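Local coordinates for conserved hypothetical protein (Agrobacterium tumefaciens, PDB 2FEX), which is of unknown function but belongs to the DJ-1/PfpI family, whose members share a glutaminase-like alpha/beta fold, at residues T2-L8 with V30-T36; Y56-P61 with L86-F90; P61-L67 with F90-L96; P142-S146 with S160-E164. Residue numbers count along the deposited sequence, not the author numbering.

Contact 1 of 4, residues T2-L8 with V30-T36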
# COMPACT_ATOMS: atom_id res chain seq x y z
N THR A 2 20.50 -6.02 -6.27
CA THR A 2 19.59 -6.86 -5.52
C THR A 2 18.28 -6.85 -6.31
O THR A 2 17.86 -5.80 -6.78
CB THR A 2 19.34 -6.30 -4.10
OG1 THR A 2 20.57 -6.32 -3.36
CG2 THR A 2 18.32 -7.10 -3.38
N ARG A 3 17.65 -8.02 -6.42
CA ARG A 3 16.38 -8.13 -7.14
C ARG A 3 15.40 -8.91 -6.27
O ARG A 3 15.75 -9.94 -5.70
CB ARG A 3 16.55 -8.90 -8.45
CG ARG A 3 17.33 -8.22 -9.57
CD ARG A 3 17.34 -9.16 -10.82
NE ARG A 3 16.34 -8.82 -11.83
CZ ARG A 3 15.78 -9.68 -12.68
NH1 ARG A 3 16.09 -10.98 -12.66
NH2 ARG A 3 14.88 -9.23 -13.57
N ILE A 4 14.16 -8.40 -6.18
CA ILE A 4 13.18 -9.03 -5.31
C ILE A 4 12.00 -9.35 -6.21
O ILE A 4 11.52 -8.45 -6.92
CB ILE A 4 12.71 -8.06 -4.20
CG1 ILE A 4 13.91 -7.69 -3.25
CG2 ILE A 4 11.48 -8.64 -3.41
CD1 ILE A 4 13.49 -6.66 -2.11
N ALA A 5 11.50 -10.58 -6.14
CA ALA A 5 10.28 -10.95 -6.84
C ALA A 5 9.11 -10.81 -5.87
O ALA A 5 9.15 -11.29 -4.71
CB ALA A 5 10.36 -12.43 -7.28
N ILE A 6 8.05 -10.18 -6.36
CA ILE A 6 6.84 -10.02 -5.55
C ILE A 6 5.74 -10.80 -6.27
O ILE A 6 5.39 -10.51 -7.43
CB ILE A 6 6.45 -8.52 -5.39
CG1 ILE A 6 7.61 -7.86 -4.57
CG2 ILE A 6 5.06 -8.46 -4.67
CD1 ILE A 6 7.32 -6.41 -4.25
N ALA A 7 5.25 -11.84 -5.59
CA ALA A 7 4.31 -12.77 -6.22
C ALA A 7 2.88 -12.30 -5.94
O ALA A 7 2.29 -12.62 -4.89
CB ALA A 7 4.52 -14.23 -5.64
N LEU A 8 2.34 -11.54 -6.89
CA LEU A 8 0.95 -11.06 -6.83
C LEU A 8 -0.03 -12.16 -7.20
O LEU A 8 0.35 -13.25 -7.70
CB LEU A 8 0.77 -9.90 -7.85
CG LEU A 8 1.70 -8.68 -7.64
CD1 LEU A 8 1.48 -7.62 -8.77
CD2 LEU A 8 1.57 -8.03 -6.17
N VAL A 30 16.91 -1.16 -5.65
CA VAL A 30 16.54 -2.58 -5.81
C VAL A 30 15.67 -2.74 -7.05
O VAL A 30 14.80 -1.89 -7.30
CB VAL A 30 15.79 -3.05 -4.54
CG1 VAL A 30 15.23 -4.47 -4.71
CG2 VAL A 30 16.71 -2.88 -3.30
N GLU A 31 15.88 -3.82 -7.82
CA GLU A 31 15.01 -4.10 -8.96
C GLU A 31 13.84 -4.95 -8.46
O GLU A 31 14.06 -5.91 -7.73
CB GLU A 31 15.75 -4.88 -10.05
CG GLU A 31 14.94 -5.05 -11.32
CD GLU A 31 15.60 -5.97 -12.32
OE1 GLU A 31 16.86 -6.13 -12.25
OE2 GLU A 31 14.85 -6.55 -13.14
N ILE A 32 12.63 -4.57 -8.82
CA ILE A 32 11.44 -5.32 -8.38
C ILE A 32 10.87 -6.01 -9.59
O ILE A 32 10.62 -5.33 -10.65
CB ILE A 32 10.35 -4.38 -7.76
CG1 ILE A 32 10.91 -3.58 -6.59
CG2 ILE A 32 9.14 -5.17 -7.29
CD1 ILE A 32 11.27 -4.46 -5.38
N VAL A 33 10.66 -7.32 -9.46
CA VAL A 33 9.98 -8.11 -10.49
C VAL A 33 8.61 -8.51 -9.93
O VAL A 33 8.54 -9.24 -8.97
CB VAL A 33 10.79 -9.40 -10.79
CG1 VAL A 33 10.07 -10.29 -11.84
CG2 VAL A 33 12.23 -9.00 -11.24
N HIS A 34 7.54 -8.07 -10.59
CA HIS A 34 6.21 -8.48 -10.16
C HIS A 34 5.79 -9.66 -11.04
O HIS A 34 5.96 -9.63 -12.27
CB HIS A 34 5.18 -7.33 -10.32
CG HIS A 34 5.28 -6.34 -9.20
ND1 HIS A 34 5.94 -5.14 -9.36
CD2 HIS A 34 4.82 -6.37 -7.93
CE1 HIS A 34 5.90 -4.48 -8.21
NE2 HIS A 34 5.22 -5.20 -7.32
N ALA A 35 5.22 -10.66 -10.40
CA ALA A 35 4.75 -11.88 -11.09
C ALA A 35 3.33 -12.25 -10.69
O ALA A 35 2.89 -11.93 -9.59
CB ALA A 35 5.74 -13.06 -10.78
N THR A 36 2.59 -12.91 -11.59
CA THR A 36 1.28 -13.49 -11.26
C THR A 36 1.39 -14.98 -11.67
O THR A 36 2.27 -15.38 -12.46
CB THR A 36 0.13 -12.80 -12.03
OG1 THR A 36 0.39 -12.97 -13.48
CG2 THR A 36 0.03 -11.29 -11.67
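Six backbone hydrogen bonds and one salt bridge join the two parallel strands of the beta-alpha-beta unit that opens the DJ-1 fold, with helix 18-27 as the crossover. The bonds alternate as parallel pairing requires: E31 N to T2 O (3.0 Å), I4 N to E31 O (2.9 Å), V33 N to I4 O (2.9 Å), I6 N to V33 O (2.8 Å), A35 N to I6 O (3.0 Å) and a more bent L8 N to A35 O (2.8 Å). Near the start of both strands, where R3 and E31 are partly exposed, R3 NH2 meets E31 OE2 at 2.7 Å, and V33 CG2 lies over one face of the guanidinium.

R3, A5 and A7 share one face of the sheet with E31, V33 and A35, and L59 and Y56 pack there. On the other face are I4, I6, I32 and H34, where I6 touches A21 of helix 18-27 and H34 packs on G46 of the second subunit. Here I6 CD1 rests 3.8 Å from I32 CG2, and L8 CD1 comes within 3.7 Å of H34 CD2.

Contact 2 of 4, residues Y56-P61 with L86-F90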
# COMPACT_ATOMS: atom_id res chain seq x y z
N TYR A 56 4.89 -16.87 -12.38
CA TYR A 56 5.58 -17.57 -11.28
C TYR A 56 6.59 -18.59 -11.85
O TYR A 56 7.69 -18.73 -11.30
CB TYR A 56 4.59 -18.35 -10.44
CG TYR A 56 3.76 -17.55 -9.45
CD1 TYR A 56 3.62 -16.15 -9.57
CD2 TYR A 56 3.01 -18.24 -8.45
CE1 TYR A 56 2.80 -15.45 -8.64
CE2 TYR A 56 2.20 -17.58 -7.55
CZ TYR A 56 2.07 -16.19 -7.65
OH TYR A 56 1.29 -15.51 -6.77
N ASP A 57 6.22 -19.28 -12.94
CA ASP A 57 7.05 -20.37 -13.39
C ASP A 57 8.33 -19.84 -14.06
O ASP A 57 9.26 -20.61 -14.27
CB ASP A 57 6.27 -21.25 -14.36
CG ASP A 57 5.74 -20.45 -15.54
OD1 ASP A 57 4.73 -19.72 -15.37
OD2 ASP A 57 6.37 -20.48 -16.60
N ALA A 58 8.39 -18.55 -14.36
CA ALA A 58 9.60 -17.97 -14.93
C ALA A 58 10.53 -17.37 -13.87
O ALA A 58 11.64 -16.88 -14.23
CB ALA A 58 9.24 -16.88 -15.96
N LEU A 59 10.12 -17.38 -12.61
CA LEU A 59 10.98 -16.79 -11.58
C LEU A 59 12.15 -17.76 -11.30
O LEU A 59 11.91 -18.93 -10.91
CB LEU A 59 10.17 -16.56 -10.30
CG LEU A 59 9.04 -15.54 -10.43
CD1 LEU A 59 8.28 -15.49 -9.10
CD2 LEU A 59 9.65 -14.10 -10.73
N ASP A 60 13.39 -17.28 -11.47
CA ASP A 60 14.54 -18.15 -11.32
C ASP A 60 15.41 -17.59 -10.17
O ASP A 60 15.89 -16.44 -10.25
CB ASP A 60 15.29 -18.19 -12.64
CG ASP A 60 16.39 -19.19 -12.65
OD1 ASP A 60 16.90 -19.50 -11.54
OD2 ASP A 60 16.78 -19.63 -13.78
N PRO A 61 15.58 -18.37 -9.11
CA PRO A 61 16.35 -17.87 -7.95
C PRO A 61 17.84 -17.65 -8.25
O PRO A 61 18.54 -17.02 -7.46
CB PRO A 61 16.10 -18.94 -6.87
CG PRO A 61 15.98 -20.23 -7.71
CD PRO A 61 15.12 -19.75 -8.89
N LEU A 86 7.45 -23.27 -6.31
CA LEU A 86 8.10 -21.95 -6.32
C LEU A 86 8.88 -21.74 -5.02
O LEU A 86 10.06 -21.37 -5.04
CB LEU A 86 7.01 -20.88 -6.46
CG LEU A 86 7.51 -19.45 -6.46
CD1 LEU A 86 8.53 -19.14 -7.61
CD2 LEU A 86 6.40 -18.45 -6.55
N VAL A 87 8.24 -22.03 -3.89
CA VAL A 87 8.93 -21.80 -2.62
C VAL A 87 10.15 -22.71 -2.49
O VAL A 87 11.24 -22.25 -2.09
CB VAL A 87 7.94 -21.97 -1.46
CG1 VAL A 87 8.66 -22.06 -0.10
CG2 VAL A 87 6.97 -20.82 -1.47
N LYS A 88 9.97 -23.98 -2.83
CA LYS A 88 11.10 -24.96 -2.78
C LYS A 88 12.27 -24.52 -3.68
O LYS A 88 13.42 -24.60 -3.27
CB LYS A 88 10.63 -26.38 -3.08
CG LYS A 88 11.77 -27.44 -2.99
CD LYS A 88 11.21 -28.83 -3.08
CE LYS A 88 12.32 -29.91 -3.10
NZ LYS A 88 13.51 -29.64 -2.23
N ARG A 89 11.96 -24.06 -4.89
CA ARG A 89 12.96 -23.55 -5.83
C ARG A 89 13.83 -22.48 -5.16
O ARG A 89 15.04 -22.52 -5.23
CB ARG A 89 12.28 -23.00 -7.11
CG ARG A 89 13.18 -22.52 -8.26
CD ARG A 89 12.38 -22.03 -9.54
NE ARG A 89 11.08 -22.68 -9.69
CZ ARG A 89 9.98 -22.06 -10.10
NH1 ARG A 89 10.00 -20.80 -10.43
NH2 ARG A 89 8.84 -22.72 -10.19
N PHE A 90 13.18 -21.53 -4.51
CA PHE A 90 13.87 -20.44 -3.81
C PHE A 90 14.62 -20.88 -2.56
O PHE A 90 15.79 -20.51 -2.34
CB PHE A 90 12.88 -19.28 -3.56
CG PHE A 90 12.76 -18.38 -4.73
CD1 PHE A 90 12.05 -18.80 -5.87
CD2 PHE A 90 13.49 -17.16 -4.78
CE1 PHE A 90 11.99 -17.96 -7.02
CE2 PHE A 90 13.46 -16.32 -5.88
CZ PHE A 90 12.72 -16.72 -7.03
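This is a loop-on-helix contact, largely buried, on one side of the central sheet: the connection that leaves strand 54-55 and heads for strand 66-69 packs against helix 84-92. The loop begins with a 3-10 turn, Y56 to A58, closed by L59 N to Y56 O at 3.1 Å. From the helix, L86 and R89, about one turn apart, point at the loop; F90 leaves the helix sideways, but its ring swings in against P61 and L59.

R89 supplies the polar part. Its NH1 donates to two main-chain carbonyls, L59 O at 2.7 Å and Y56 O at 3.2 Å, both near the guanidinium plane. The aliphatic part of the same side chain lies against the proline ring, R89 CG being 3.4 Å from P61 CD. P61 also sits squarely over F90: its CB is 3.8 Å from the ring centroid and 10° off the normal, a CH-pi contact, while L59 CB meets the ring edge, 4.0 Å from F90 CE1. Deeper in, L86 CD1 touches L59 CD1 at 4.0 Å and L86 CD2 touches Y56 CD2 at 3.9 Å. L59 continues onto V33 and A35, and the Y56 hydroxyl bonds to L8 O.

No acid of the loop pairs with R89 here; the arginine is held by carbonyl oxygens, so this bond pattern depends on the path of the loop backbone rather than on its side chains.

Contact 3 of 4, residues P61-L67 with F90-L96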
# COMPACT_ATOMS: atom_id res chain seq x y z
N PRO A 61 15.58 -18.37 -9.11
CA PRO A 61 16.35 -17.87 -7.95
C PRO A 61 17.84 -17.65 -8.25
O PRO A 61 18.54 -17.02 -7.46
CB PRO A 61 16.10 -18.94 -6.87
CG PRO A 61 15.98 -20.23 -7.71
CD PRO A 61 15.12 -19.75 -8.89
N VAL A 62 18.35 -18.14 -9.39
CA VAL A 62 19.74 -17.84 -9.75
C VAL A 62 19.93 -16.32 -9.80
O VAL A 62 20.98 -15.81 -9.41
CB VAL A 62 20.12 -18.56 -11.09
CG1 VAL A 62 21.47 -18.08 -11.63
CG2 VAL A 62 20.11 -20.04 -10.87
N ASP A 63 18.88 -15.60 -10.23
CA ASP A 63 18.87 -14.21 -10.60
C ASP A 63 18.09 -13.31 -9.59
O ASP A 63 18.08 -12.10 -9.68
CB ASP A 63 18.22 -14.14 -11.99
CG ASP A 63 18.90 -15.07 -13.01
OD1 ASP A 63 20.14 -15.29 -12.89
OD2 ASP A 63 18.20 -15.61 -13.90
N ILE A 64 17.41 -13.95 -8.65
CA ILE A 64 16.48 -13.19 -7.77
C ILE A 64 16.84 -13.51 -6.32
O ILE A 64 16.92 -14.66 -5.94
CB ILE A 64 15.04 -13.57 -8.07
CG1 ILE A 64 14.69 -13.19 -9.55
CG2 ILE A 64 14.07 -12.97 -6.97
CD1 ILE A 64 13.31 -13.69 -9.96
N ASP A 65 17.10 -12.45 -5.55
CA ASP A 65 17.57 -12.56 -4.18
C ASP A 65 16.49 -12.93 -3.12
O ASP A 65 16.81 -13.44 -2.05
CB ASP A 65 18.24 -11.24 -3.79
CG ASP A 65 19.41 -10.94 -4.69
OD1 ASP A 65 20.47 -11.58 -4.48
OD2 ASP A 65 19.27 -10.16 -5.66
N ALA A 66 15.23 -12.62 -3.42
CA ALA A 66 14.16 -12.80 -2.42
C ALA A 66 12.84 -12.99 -3.13
O ALA A 66 12.62 -12.41 -4.20
CB ALA A 66 14.11 -11.59 -1.48
N LEU A 67 11.98 -13.81 -2.53
CA LEU A 67 10.61 -14.03 -3.01
C LEU A 67 9.67 -13.54 -1.92
O LEU A 67 9.69 -14.01 -0.76
CB LEU A 67 10.40 -15.52 -3.20
CG LEU A 67 8.97 -15.95 -3.48
CD1 LEU A 67 8.57 -15.37 -4.88
CD2 LEU A 67 8.86 -17.50 -3.47
N PHE A 90 13.18 -21.53 -4.51
CA PHE A 90 13.87 -20.44 -3.81
C PHE A 90 14.62 -20.88 -2.56
O PHE A 90 15.79 -20.51 -2.34
CB PHE A 90 12.88 -19.28 -3.56
CG PHE A 90 12.76 -18.38 -4.73
CD1 PHE A 90 12.05 -18.80 -5.87
CD2 PHE A 90 13.49 -17.16 -4.78
CE1 PHE A 90 11.99 -17.96 -7.02
CE2 PHE A 90 13.46 -16.32 -5.88
CZ PHE A 90 12.72 -16.72 -7.03
N ARG A 91 13.95 -21.69 -1.73
CA ARG A 91 14.58 -22.18 -0.48
C ARG A 91 15.80 -23.02 -0.77
O ARG A 91 16.82 -22.96 -0.02
CB ARG A 91 13.58 -22.98 0.37
CG ARG A 91 12.55 -22.08 0.98
CD ARG A 91 13.18 -21.38 2.17
NE ARG A 91 13.39 -22.36 3.24
CZ ARG A 91 14.11 -22.17 4.34
NH1 ARG A 91 14.77 -21.03 4.53
NH2 ARG A 91 14.16 -23.15 5.24
N ASP A 92 15.73 -23.82 -1.83
CA ASP A 92 16.86 -24.71 -2.15
C ASP A 92 18.10 -23.90 -2.57
O ASP A 92 19.20 -24.41 -2.47
CB ASP A 92 16.50 -25.73 -3.24
CG ASP A 92 15.64 -26.87 -2.73
OD1 ASP A 92 15.41 -26.98 -1.49
OD2 ASP A 92 15.17 -27.66 -3.58
N ARG A 93 17.91 -22.66 -3.01
CA ARG A 93 18.97 -21.74 -3.42
C ARG A 93 19.34 -20.81 -2.26
O ARG A 93 20.07 -19.83 -2.45
CB ARG A 93 18.50 -20.95 -4.67
CG ARG A 93 19.43 -19.88 -5.24
CD ARG A 93 20.76 -20.41 -5.83
NE ARG A 93 21.74 -19.33 -6.02
CZ ARG A 93 22.29 -18.64 -5.02
NH1 ARG A 93 21.97 -18.88 -3.77
NH2 ARG A 93 23.17 -17.68 -5.27
N ASP A 94 18.81 -21.11 -1.08
CA ASP A 94 19.03 -20.30 0.12
C ASP A 94 18.64 -18.84 -0.10
O ASP A 94 19.30 -17.91 0.42
CB ASP A 94 20.52 -20.40 0.57
CG ASP A 94 20.87 -21.80 1.14
OD1 ASP A 94 20.01 -22.38 1.88
OD2 ASP A 94 22.00 -22.29 0.90
N ARG A 95 17.56 -18.62 -0.87
CA ARG A 95 17.03 -17.27 -0.99
C ARG A 95 15.97 -17.01 0.07
O ARG A 95 15.14 -17.89 0.39
CB ARG A 95 16.36 -17.04 -2.37
CG ARG A 95 17.23 -17.28 -3.56
CD ARG A 95 18.50 -16.44 -3.47
NE ARG A 95 19.13 -16.42 -4.77
CZ ARG A 95 20.30 -15.83 -4.99
NH1 ARG A 95 20.97 -15.25 -3.97
NH2 ARG A 95 20.82 -15.85 -6.21
N LEU A 96 15.94 -15.76 0.53
CA LEU A 96 14.89 -15.29 1.44
C LEU A 96 13.50 -15.58 0.86
O LEU A 96 13.27 -15.30 -0.31
CB LEU A 96 15.01 -13.75 1.56
CG LEU A 96 13.91 -13.01 2.31
CD1 LEU A 96 13.88 -13.57 3.77
CD2 LEU A 96 14.24 -11.50 2.33
O HOH W 1 18.33 -14.02 0.08
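An aromatic ring sandwiched between two aliphatic CB atoms is the striking feature: P61 CB lies over one face of F90, 3.8 Å from the centroid, and L67 CB over the opposite face at 4.1 Å, both CH-pi contacts. I64 CG2 meets the edge, 3.6 Å from F90 CE2. The ring thus fills the space under the loop leading into strand 66-69.

Past F90 the helix ends in a Schellman motif, with R95 N bonded to F90 O (3.0 Å), D94 N to R91 O (2.9 Å) and D94 at positive phi. R95 then turns back to the loop, NE and NH2 donating to P61 O at 2.8 and 2.9 Å. D65 OD1 is a long 3.7 Å from R95 NH1, a charge attraction only; D65 OD2 bonds to R3 N.

Parallel pairing starts with L67 N to L96 O, 3.0 Å. Just before it, D65 O and L96 N are 3.6 Å apart and a water bridges them, 2.7 Å from D65 O and 3.0 Å from L96 N, so solvent satisfies both groups where direct strand pairing has not yet begun.

Contact 4 of 4, residues P142-S146 with S160-E164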
# COMPACT_ATOMS: atom_id res chain seq x y z
N PRO A 142 3.00 -8.71 17.73
CA PRO A 142 2.50 -7.89 16.61
C PRO A 142 3.47 -7.68 15.46
O PRO A 142 3.01 -7.39 14.35
CB PRO A 142 2.15 -6.53 17.26
CG PRO A 142 3.02 -6.50 18.53
CD PRO A 142 3.21 -7.92 18.96
N ARG A 143 4.77 -7.77 15.71
CA ARG A 143 5.74 -7.41 14.63
C ARG A 143 6.17 -8.64 13.84
O ARG A 143 6.14 -9.77 14.35
CB ARG A 143 6.97 -6.69 15.19
CG ARG A 143 6.60 -5.30 15.82
CD ARG A 143 7.85 -4.72 16.41
NE ARG A 143 7.51 -3.51 17.14
CZ ARG A 143 8.32 -2.47 17.24
NH1 ARG A 143 9.52 -2.51 16.67
NH2 ARG A 143 7.91 -1.39 17.91
N ALA A 144 6.62 -8.41 12.60
CA ALA A 144 7.17 -9.48 11.75
C ALA A 144 8.28 -10.26 12.44
O ALA A 144 9.03 -9.70 13.30
CB ALA A 144 7.74 -8.88 10.46
N VAL A 145 8.41 -11.51 12.03
CA VAL A 145 9.48 -12.37 12.52
C VAL A 145 10.40 -12.77 11.36
O VAL A 145 9.94 -13.00 10.21
CB VAL A 145 8.87 -13.60 13.16
CG1 VAL A 145 9.96 -14.69 13.51
CG2 VAL A 145 8.10 -13.23 14.41
N SER A 146 11.69 -12.79 11.65
CA SER A 146 12.69 -13.27 10.68
C SER A 146 13.56 -14.35 11.32
O SER A 146 14.24 -14.09 12.36
CB SER A 146 13.57 -12.11 10.23
OG SER A 146 14.48 -12.58 9.25
N SER A 160 6.92 -3.61 9.67
CA SER A 160 7.97 -4.48 10.15
C SER A 160 8.25 -5.62 9.14
O SER A 160 9.38 -6.10 9.07
CB SER A 160 7.68 -5.03 11.54
OG SER A 160 6.43 -5.71 11.57
N PHE A 161 7.24 -5.97 8.36
CA PHE A 161 7.45 -6.95 7.26
C PHE A 161 8.52 -6.37 6.30
O PHE A 161 9.53 -7.04 5.98
CB PHE A 161 6.14 -7.17 6.52
CG PHE A 161 6.19 -8.28 5.47
CD1 PHE A 161 6.55 -9.58 5.82
CD2 PHE A 161 5.83 -7.98 4.14
CE1 PHE A 161 6.48 -10.63 4.83
CE2 PHE A 161 5.76 -9.03 3.14
CZ PHE A 161 6.15 -10.33 3.50
N ALA A 162 8.33 -5.10 5.90
CA ALA A 162 9.29 -4.48 5.01
C ALA A 162 10.69 -4.37 5.63
O ALA A 162 11.70 -4.67 4.97
CB ALA A 162 8.80 -3.11 4.54
N VAL A 163 10.73 -3.97 6.89
CA VAL A 163 12.03 -3.74 7.56
C VAL A 163 12.76 -5.10 7.64
O VAL A 163 13.96 -5.17 7.37
CB VAL A 163 11.81 -3.19 8.97
CG1 VAL A 163 13.09 -3.32 9.81
CG2 VAL A 163 11.24 -1.74 8.89
N GLU A 164 12.04 -6.19 7.99
CA GLU A 164 12.74 -7.48 8.17
C GLU A 164 13.25 -8.03 6.82
O GLU A 164 14.31 -8.67 6.77
CB GLU A 164 11.85 -8.52 8.86
CG GLU A 164 11.54 -8.18 10.32
CD GLU A 164 12.79 -8.20 11.24
OE1 GLU A 164 13.91 -8.69 10.85
OE2 GLU A 164 12.66 -7.69 12.38
O HOH W 2 10.15 -7.12 13.26
O HOH W 3 15.39 -9.94 8.89
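P142 brings the chain toward helix 158-168 without touching residues 160-164, though it packs on A185 of the second subunit. At R143 the backbone arrives: its CA is 3.6 Å from S160 OG, while the guanidinium leads away and NH2 bonds to R188 O of the second subunit. A144 is the centre of the contact. Its N donates to S160 OG at 2.9 Å in an almost straight bond (177°), and its methyl group points at the helix, with CB 3.6 Å from F161 N and 3.9 Å from E164 CG. A144 O in turn receives a hydrogen bond of 2.8 Å from a water that also donates to E164 OE2 at 2.7 Å.

V145 opens the edge strand 145-147 and turns its side chain away, as strand alternation demands. S146 faces the helix again, its CB 3.5 Å from E164 OE1. S146 OG donates to a second water at 2.8 Å, which gives its own hydrogens to E164 O (2.7 Å) and E164 OE1 (2.8 Å). Below this polar layer F161 packs on V151, A153, A98 and I100 of the central sheet.

Between the two segments, then, a single direct hydrogen bond is supplemented by two water bridges. The E164 carboxylate reaches A144 O and S146 OG through water, which suits a partly exposed seam between an edge strand and a helix close to the subunit interface.

In the fold
From the N terminus, contact 1 closes first, joining strands 3-7 and 31-36 around helix 18-27. The chain then runs through strand 54-55 into contact 2, whose Y56 reaches back to contact 1 through L8 O and T36 O. Contacts 2 and 3 cross: 56-61 and 61-67 meet at P61, 86-90 and 90-96 at F90, so one loop and one helix with its exit are fitted together continuously. Contact 3 also brings strand 66-69 between 3-7 and 96-100, where A66 O pairs with A5 N. Contact 4 follows in series, its centre about 23 Å from that of contact 2, tying edge strand 145-147 to helix 158-168; like contact 1, it touches the second subunit.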